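Local coordinates for protein aspartokinase 1, chloroplastic (Arabidopsis thaliana, PDB 2CDQ) that catalyses the ATP-dependent phosphorylation of L-aspartate to 4-phospho-L-aspartate, the first step of the aspartate-derived amino-acid pathway, and binds lysine and S-adenosylmethionine as allosteric effectors, at residues A[25-37]-A[240-254]. Residues are numbered along the deposited sequence; the frame is centred on the assembly and turned at random.
Sequences KGITCVMKFGGSS and IGKALGLKEIQVWKD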
ATOM      1  N   LYS A  25     -31.168 -41.668   7.401  1.00 85.59           N
ATOM      2  CA  LYS A  25     -30.977 -41.135   8.785  1.00 86.13           C
ATOM      3  C   LYS A  25     -30.230 -39.787   8.808  1.00 84.41           C
ATOM      4  O   LYS A  25     -29.528 -39.465   9.776  1.00 84.55           O
ATOM      5  CB  LYS A  25     -30.276 -42.178   9.673  1.00 86.42           C
ATOM      6  CG  LYS A  25     -28.871 -42.590   9.209  1.00 88.59           C
ATOM      7  CD  LYS A  25     -28.207 -43.568  10.179  1.00 88.57           C
ATOM      8  CE  LYS A  25     -28.446 -45.027   9.785  1.00 92.65           C
ATOM      9  NZ  LYS A  25     -29.870 -45.462   9.934  1.00 92.94           N
ATOM     10  N   GLY A  26     -30.389 -39.006   7.737  1.00 81.67           N
ATOM     11  CA  GLY A  26     -29.869 -37.637   7.684  1.00 80.30           C
ATOM     12  C   GLY A  26     -28.882 -37.338   6.568  1.00 79.58           C
ATOM     13  O   GLY A  26     -28.154 -38.227   6.114  1.00 79.66           O
ATOM     14  N   ILE A  27     -28.874 -36.079   6.126  1.00 78.64           N
ATOM     15  CA  ILE A  27     -27.880 -35.566   5.176  1.00 77.54           C
ATOM     16  C   ILE A  27     -26.510 -35.560   5.864  1.00 76.88           C
ATOM     17  O   ILE A  27     -26.395 -35.088   6.997  1.00 77.02           O
ATOM     18  CB  ILE A  27     -28.236 -34.122   4.707  1.00 77.48           C
ATOM     19  CG1 ILE A  27     -29.629 -34.061   4.061  1.00 77.09           C
ATOM     20  CG2 ILE A  27     -27.163 -33.569   3.776  1.00 77.54           C
ATOM     21  CD1 ILE A  27     -29.716 -34.618   2.645  1.00 76.68           C
ATOM     22  N   THR A  28     -25.483 -36.086   5.193  1.00 75.82           N
ATOM     23  CA  THR A  28     -24.150 -36.215   5.812  1.00 74.76           C
ATOM     24  C   THR A  28     -23.125 -35.175   5.363  1.00 73.94           C
ATOM     25  O   THR A  28     -22.226 -34.819   6.131  1.00 74.03           O
ATOM     26  CB  THR A  28     -23.542 -37.631   5.621  1.00 74.84           C
ATOM     27  OG1 THR A  28     -23.714 -38.056   4.263  1.00 74.76           O
ATOM     28  CG2 THR A  28     -24.202 -38.631   6.561  1.00 74.58           C
ATOM     29  N   CYS A  29     -23.263 -34.697   4.126  1.00 72.72           N
ATOM     30  CA  CYS A  29     -22.329 -33.729   3.542  1.00 71.42           C
ATOM     31  C   CYS A  29     -22.873 -33.093   2.264  1.00 70.24           C
ATOM     32  O   CYS A  29     -23.841 -33.578   1.671  1.00 70.15           O
ATOM     33  CB  CYS A  29     -20.987 -34.398   3.235  1.00 71.50           C
ATOM     34  SG  CYS A  29     -21.150 -35.766   2.076  1.00 72.36           S
ATOM     35  N   VAL A  30     -22.227 -32.006   1.851  1.00 68.74           N
ATOM     36  CA  VAL A  30     -22.530 -31.331   0.592  1.00 67.13           C
ATOM     37  C   VAL A  30     -21.346 -31.449  -0.376  1.00 66.10           C
ATOM     38  O   VAL A  30     -20.194 -31.228   0.004  1.00 66.04           O
ATOM     39  CB  VAL A  30     -22.953 -29.849   0.813  1.00 67.03           C
ATOM     40  CG1 VAL A  30     -22.079 -29.174   1.861  1.00 67.03           C
ATOM     41  CG2 VAL A  30     -22.929 -29.076  -0.488  1.00 66.69           C
ATOM     42  N   MET A  31     -21.641 -31.830  -1.617  1.00 64.75           N
ATOM     43  CA  MET A  31     -20.621 -31.952  -2.657  1.00 63.34           C
ATOM     44  C   MET A  31     -20.877 -30.931  -3.753  1.00 62.50           C
ATOM     45  O   MET A  31     -21.973 -30.865  -4.316  1.00 62.50           O
ATOM     46  CB  MET A  31     -20.598 -33.368  -3.230  1.00 63.25           C
ATOM     47  CG  MET A  31     -20.359 -34.438  -2.176  1.00 62.66           C
ATOM     48  SD  MET A  31     -20.679 -36.097  -2.779  1.00 61.00           S
ATOM     49  CE  MET A  31     -19.032 -36.627  -3.200  1.00 61.27           C
ATOM     50  N   LYS A  32     -19.861 -30.121  -4.029  1.00 61.25           N
ATOM     51  CA  LYS A  32     -19.964 -29.070  -5.027  1.00 60.09           C
ATOM     52  C   LYS A  32     -19.159 -29.457  -6.252  1.00 59.69           C
ATOM     53  O   LYS A  32     -18.019 -29.916  -6.138  1.00 59.64           O
ATOM     54  CB  LYS A  32     -19.463 -27.741  -4.461  1.00 59.81           C
ATOM     55  CG  LYS A  32     -19.490 -26.584  -5.445  1.00 58.68           C
ATOM     56  CD  LYS A  32     -18.195 -26.479  -6.230  1.00 56.63           C
ATOM     57  CE  LYS A  32     -18.284 -25.402  -7.284  1.00 56.08           C
ATOM     58  NZ  LYS A  32     -16.937 -24.844  -7.554  1.00 56.63           N
ATOM     59  N   PHE A  33     -19.764 -29.254  -7.420  1.00 59.07           N
ATOM     60  CA  PHE A  33     -19.125 -29.554  -8.698  1.00 58.25           C
ATOM     61  C   PHE A  33     -19.144 -28.349  -9.633  1.00 57.66           C
ATOM     62  O   PHE A  33     -20.184 -27.705  -9.821  1.00 57.61           O
ATOM     63  CB  PHE A  33     -19.793 -30.769  -9.352  1.00 58.26           C
ATOM     64  CG  PHE A  33     -19.588 -32.047  -8.594  1.00 57.72           C
ATOM     65  CD1 PHE A  33     -18.474 -32.845  -8.844  1.00 57.37           C
ATOM     66  CD2 PHE A  33     -20.494 -32.445  -7.622  1.00 57.67           C
ATOM     67  CE1 PHE A  33     -18.267 -34.029  -8.139  1.00 57.35           C
ATOM     68  CE2 PHE A  33     -20.298 -33.626  -6.904  1.00 58.20           C
ATOM     69  CZ  PHE A  33     -19.180 -34.420  -7.164  1.00 57.95           C
ATOM     70  N   GLY A  34     -17.982 -28.054 -10.208  1.00 56.92           N
ATOM     71  CA  GLY A  34     -17.821 -26.936 -11.130  1.00 56.24           C
ATOM     72  C   GLY A  34     -18.297 -27.239 -12.537  1.00 55.92           C
ATOM     73  O   GLY A  34     -18.803 -28.327 -12.815  1.00 56.08           O
ATOM     74  N   GLY A  35     -18.124 -26.268 -13.428  1.00 55.52           N
ATOM     75  CA  GLY A  35     -18.598 -26.368 -14.802  1.00 54.85           C
ATOM     76  C   GLY A  35     -18.027 -27.534 -15.582  1.00 54.60           C
ATOM     77  O   GLY A  35     -18.775 -28.293 -16.208  1.00 54.36           O
ATOM     78  N   SER A  36     -16.703 -27.684 -15.537  1.00 54.46           N
ATOM     79  CA  SER A  36     -16.013 -28.719 -16.308  1.00 54.30           C
ATOM     80  C   SER A  36     -16.396 -30.132 -15.860  1.00 54.07           C
ATOM     81  O   SER A  36     -16.413 -31.054 -16.672  1.00 53.80           O
ATOM     82  CB  SER A  36     -14.499 -28.517 -16.266  1.00 54.23           C
ATOM     83  OG  SER A  36     -13.931 -29.175 -15.157  1.00 54.65           O
ATOM     84  N   SER A  37     -16.715 -30.280 -14.572  1.00 54.09           N
ATOM     85  CA  SER A  37     -17.226 -31.534 -14.008  1.00 54.17           C
ATOM     86  C   SER A  37     -18.564 -31.958 -14.597  1.00 54.37           C
ATOM     87  O   SER A  37     -18.896 -33.137 -14.602  1.00 54.46           O
ATOM     88  CB  SER A  37     -17.371 -31.422 -12.497  1.00 53.97           C
ATOM     89  OG  SER A  37     -16.105 -31.332 -11.884  1.00 54.23           O
ATOM     90  N   ILE A 240     -25.164 -24.017   2.617  1.00 57.95           N
ATOM     91  CA  ILE A 240     -25.897 -25.252   2.914  1.00 58.34           C
ATOM     92  C   ILE A 240     -25.243 -26.037   4.061  1.00 59.02           C
ATOM     93  O   ILE A 240     -25.937 -26.559   4.940  1.00 59.26           O
ATOM     94  CB  ILE A 240     -26.050 -26.135   1.653  1.00 58.07           C
ATOM     95  CG1 ILE A 240     -26.992 -25.460   0.655  1.00 57.59           C
ATOM     96  CG2 ILE A 240     -26.581 -27.517   2.012  1.00 57.83           C
ATOM     97  CD1 ILE A 240     -26.853 -25.984  -0.752  1.00 58.06           C
ATOM     98  N   GLY A 241     -23.914 -26.093   4.056  1.00 59.71           N
ATOM     99  CA  GLY A 241     -23.148 -26.733   5.125  1.00 60.64           C
ATOM    100  C   GLY A 241     -23.480 -26.191   6.504  1.00 61.28           C
ATOM    101  O   GLY A 241     -23.837 -26.963   7.402  1.00 61.46           O
ATOM    102  N   LYS A 242     -23.368 -24.869   6.666  1.00 61.73           N
ATOM    103  CA  LYS A 242     -23.683 -24.186   7.928  1.00 62.31           C
ATOM    104  C   LYS A 242     -25.154 -24.356   8.319  1.00 62.80           C
ATOM    105  O   LYS A 242     -25.471 -24.601   9.486  1.00 62.79           O
ATOM    106  CB  LYS A 242     -23.316 -22.695   7.854  1.00 62.17           C
ATOM    107  CG  LYS A 242     -23.647 -21.890   9.118  1.00 62.49           C
ATOM    108  CD  LYS A 242     -23.086 -20.467   9.060  1.00 62.87           C
ATOM    109  CE  LYS A 242     -23.199 -19.743  10.409  1.00 63.00           C
ATOM    110  NZ  LYS A 242     -24.457 -18.951  10.559  1.00 62.79           N
ATOM    111  N   ALA A 243     -26.038 -24.240   7.331  1.00 63.45           N
ATOM    112  CA  ALA A 243     -27.478 -24.335   7.555  1.00 64.14           C
ATOM    113  C   ALA A 243     -27.900 -25.712   8.064  1.00 64.60           C
ATOM    114  O   ALA A 243     -28.852 -25.828   8.843  1.00 64.82           O
ATOM    115  CB  ALA A 243     -28.237 -23.979   6.282  1.00 64.10           C
ATOM    116  N   LEU A 244     -27.184 -26.747   7.631  1.00 65.03           N
ATOM    117  CA  LEU A 244     -27.515 -28.125   7.995  1.00 65.34           C
ATOM    118  C   LEU A 244     -26.523 -28.737   8.994  1.00 65.44           C
ATOM    119  O   LEU A 244     -26.643 -29.913   9.348  1.00 65.37           O
ATOM    120  CB  LEU A 244     -27.631 -28.998   6.735  1.00 65.43           C
ATOM    121  CG  LEU A 244     -28.938 -28.966   5.932  1.00 65.53           C
ATOM    122  CD1 LEU A 244     -29.140 -27.637   5.206  1.00 65.93           C
ATOM    123  CD2 LEU A 244     -28.987 -30.125   4.941  1.00 65.49           C
ATOM    124  N   GLY A 245     -25.553 -27.935   9.438  1.00 65.59           N
ATOM    125  CA  GLY A 245     -24.550 -28.362  10.418  1.00 65.99           C
ATOM    126  C   GLY A 245     -23.840 -29.664  10.084  1.00 66.36           C
ATOM    127  O   GLY A 245     -23.646 -30.515  10.956  1.00 66.35           O
ATOM    128  N   LEU A 246     -23.443 -29.814   8.822  1.00 66.57           N
ATOM    129  CA  LEU A 246     -22.841 -31.058   8.340  1.00 66.80           C
ATOM    130  C   LEU A 246     -21.394 -31.236   8.814  1.00 66.96           C
ATOM    131  O   LEU A 246     -20.786 -30.297   9.339  1.00 66.98           O
ATOM    132  CB  LEU A 246     -22.939 -31.129   6.816  1.00 66.86           C
ATOM    133  CG  LEU A 246     -24.336 -30.882   6.232  1.00 67.27           C
ATOM    134  CD1 LEU A 246     -24.283 -30.721   4.726  1.00 67.93           C
ATOM    135  CD2 LEU A 246     -25.292 -31.998   6.607  1.00 67.45           C
ATOM    136  N   LYS A 247     -20.856 -32.445   8.640  1.00 67.05           N
ATOM    137  CA  LYS A 247     -19.495 -32.771   9.089  1.00 67.06           C
ATOM    138  C   LYS A 247     -18.426 -32.037   8.280  1.00 66.63           C
ATOM    139  O   LYS A 247     -17.464 -31.521   8.852  1.00 66.71           O
ATOM    140  CB  LYS A 247     -19.225 -34.278   9.019  1.00 67.38           C
ATOM    141  CG  LYS A 247     -20.327 -35.194   9.561  1.00 68.51           C
ATOM    142  CD  LYS A 247     -19.980 -36.668   9.291  1.00 70.57           C
ATOM    143  CE  LYS A 247     -19.708 -36.933   7.797  1.00 71.31           C
ATOM    144  NZ  LYS A 247     -18.859 -38.137   7.561  1.00 71.78           N
ATOM    145  N   GLU A 248     -18.589 -32.015   6.953  1.00 66.08           N
ATOM    146  CA  GLU A 248     -17.676 -31.288   6.055  1.00 65.41           C
ATOM    147  C   GLU A 248     -18.331 -30.804   4.757  1.00 64.94           C
ATOM    148  O   GLU A 248     -19.363 -31.326   4.330  1.00 64.87           O
ATOM    149  CB  GLU A 248     -16.408 -32.108   5.744  1.00 65.36           C
ATOM    150  CG  GLU A 248     -16.601 -33.295   4.807  1.00 64.98           C
ATOM    151  CD  GLU A 248     -15.283 -33.927   4.363  1.00 64.51           C
ATOM    152  OE1 GLU A 248     -14.240 -33.709   5.014  1.00 63.26           O
ATOM    153  OE2 GLU A 248     -15.296 -34.656   3.352  1.00 64.90           O
ATOM    154  N   ILE A 249     -17.714 -29.793   4.147  1.00 64.39           N
ATOM    155  CA  ILE A 249     -18.098 -29.309   2.822  1.00 63.76           C
ATOM    156  C   ILE A 249     -17.006 -29.709   1.835  1.00 63.31           C
ATOM    157  O   ILE A 249     -15.833 -29.418   2.053  1.00 63.21           O
ATOM    158  CB  ILE A 249     -18.314 -27.774   2.809  1.00 63.78           C
ATOM    159  CG1 ILE A 249     -19.408 -27.384   3.809  1.00 63.48           C
ATOM    160  CG2 ILE A 249     -18.684 -27.282   1.409  1.00 63.70           C
ATOM    161  CD1 ILE A 249     -19.159 -26.071   4.522  1.00 62.80           C
ATOM    162  N   GLN A 250     -17.402 -30.397   0.767  1.00 62.93           N
ATOM    163  CA  GLN A 250     -16.464 -30.915  -0.225  1.00 62.67           C
ATOM    164  C   GLN A 250     -16.527 -30.113  -1.511  1.00 62.34           C
ATOM    165  O   GLN A 250     -17.607 -29.868  -2.040  1.00 62.32           O
ATOM    166  CB  GLN A 250     -16.773 -32.379  -0.537  1.00 62.82           C
ATOM    167  CG  GLN A 250     -16.411 -33.362   0.570  1.00 63.08           C
ATOM    168  CD  GLN A 250     -16.693 -34.813   0.195  1.00 63.83           C
ATOM    169  OE1 GLN A 250     -17.056 -35.123  -0.949  1.00 64.17           O
ATOM    170  NE2 GLN A 250     -16.524 -35.711   1.165  1.00 63.46           N
ATOM    171  N   VAL A 251     -15.367 -29.707  -2.011  1.00 62.17           N
ATOM    172  CA  VAL A 251     -15.274 -29.018  -3.299  1.00 62.05           C
ATOM    173  C   VAL A 251     -14.479 -29.903  -4.255  1.00 62.11           C
ATOM    174  O   VAL A 251     -13.339 -30.272  -3.971  1.00 62.02           O
ATOM    175  CB  VAL A 251     -14.632 -27.610  -3.146  1.00 62.04           C
ATOM    176  CG1 VAL A 251     -14.172 -27.052  -4.484  1.00 61.89           C
ATOM    177  CG2 VAL A 251     -15.610 -26.651  -2.484  1.00 61.86           C
ATOM    178  N   TRP A 252     -15.093 -30.252  -5.381  1.00 62.24           N
ATOM    179  CA  TRP A 252     -14.476 -31.182  -6.327  1.00 62.47           C
ATOM    180  C   TRP A 252     -13.696 -30.518  -7.473  1.00 62.91           C
ATOM    181  O   TRP A 252     -14.130 -29.515  -8.049  1.00 62.40           O
ATOM    182  CB  TRP A 252     -15.519 -32.171  -6.851  1.00 62.27           C
ATOM    183  CG  TRP A 252     -15.962 -33.148  -5.791  1.00 61.91           C
ATOM    184  CD1 TRP A 252     -16.949 -32.964  -4.861  1.00 61.51           C
ATOM    185  CD2 TRP A 252     -15.420 -34.451  -5.544  1.00 61.08           C
ATOM    186  NE1 TRP A 252     -17.053 -34.071  -4.054  1.00 60.61           N
ATOM    187  CE2 TRP A 252     -16.126 -34.998  -4.452  1.00 60.83           C
ATOM    188  CE3 TRP A 252     -14.406 -35.209  -6.140  1.00 60.74           C
ATOM    189  CZ2 TRP A 252     -15.848 -36.268  -3.945  1.00 61.13           C
ATOM    190  CZ3 TRP A 252     -14.133 -36.472  -5.634  1.00 60.61           C
ATOM    191  CH2 TRP A 252     -14.851 -36.988  -4.548  1.00 60.99           C
ATOM    192  N   LYS A 253     -12.530 -31.092  -7.767  1.00 63.70           N
ATOM    193  CA  LYS A 253     -11.643 -30.642  -8.841  1.00 64.57           C
ATOM    194  C   LYS A 253     -11.080 -31.842  -9.615  1.00 64.90           C
ATOM    195  O   LYS A 253     -11.362 -32.991  -9.272  1.00 64.98           O
ATOM    196  CB  LYS A 253     -10.493 -29.803  -8.270  1.00 64.74           C
ATOM    197  CG  LYS A 253     -10.873 -28.385  -7.850  1.00 65.63           C
ATOM    198  CD  LYS A 253      -9.658 -27.468  -7.835  1.00 67.34           C
ATOM    199  CE  LYS A 253      -9.308 -26.978  -9.240  1.00 69.00           C
ATOM    200  NZ  LYS A 253      -8.000 -26.260  -9.279  1.00 69.85           N
ATOM    201  N   ASP A 254     -10.281 -31.571 -10.650  1.00 65.22           N
ATOM    202  CA  ASP A 254      -9.684 -32.629 -11.475  1.00 65.58           C
ATOM    203  C   ASP A 254      -8.243 -32.999 -11.096  1.00 65.47           C
ATOM    204  O   ASP A 254      -7.621 -33.849 -11.743  1.00 65.57           O
ATOM    205  CB  ASP A 254      -9.760 -32.250 -12.954  1.00 65.90           C
ATOM    206  CG  ASP A 254     -11.177 -32.287 -13.490  1.00 67.34           C
ATOM    207  OD1 ASP A 254     -11.981 -33.122 -13.018  1.00 69.08           O
ATOM    208  OD2 ASP A 254     -11.489 -31.481 -14.392  1.00 68.55           O
TER
HETATM  209  O   HOH W   1     -15.849 -29.525  -9.902  1.00 44.29           O
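F33 lays its ring over the five-membered ring of W252 in an offset stack: centroids 4.3 Å apart, planes at 11°, and F33 CE1 closest to W252 CG. M31 shares that side of the sheet. Its chain bends at chi3 (97°) and brings CE obliquely to the indole, a Met-aromatic contact with SD 5.3 Å from the centroid of the five-membered ring. Q250 runs extended beyond CG; its NE2 gives a 2.7 Å bond to E248 OE2, nearly in the amide plane, which fixes the turn of the amide, while OE1 receives a weak bond from W252 NE1.

K32 bonds through N to Q250 O and through O to W252 N, two residues apart on one neighbour: the parallel pattern, with which the 22° between strands 29-33 and 248-253 agrees. Q250 N also bonds V30 O. On the other face, packed by helix 232-244, whose D234 forms a salt bridge with K32 NZ, V30 CG1 meets I249 CG1 at 3.8 Å. Past strand 29-33, a water bridges G34 N and S37 OG to W252 O. G35 touches bound lysine. These are adjacent parallel strands in the central, mixed sheet of the amino acid kinase fold, followed by the glycine-rich G34-G35 turn that, with K32, probably binds ATP.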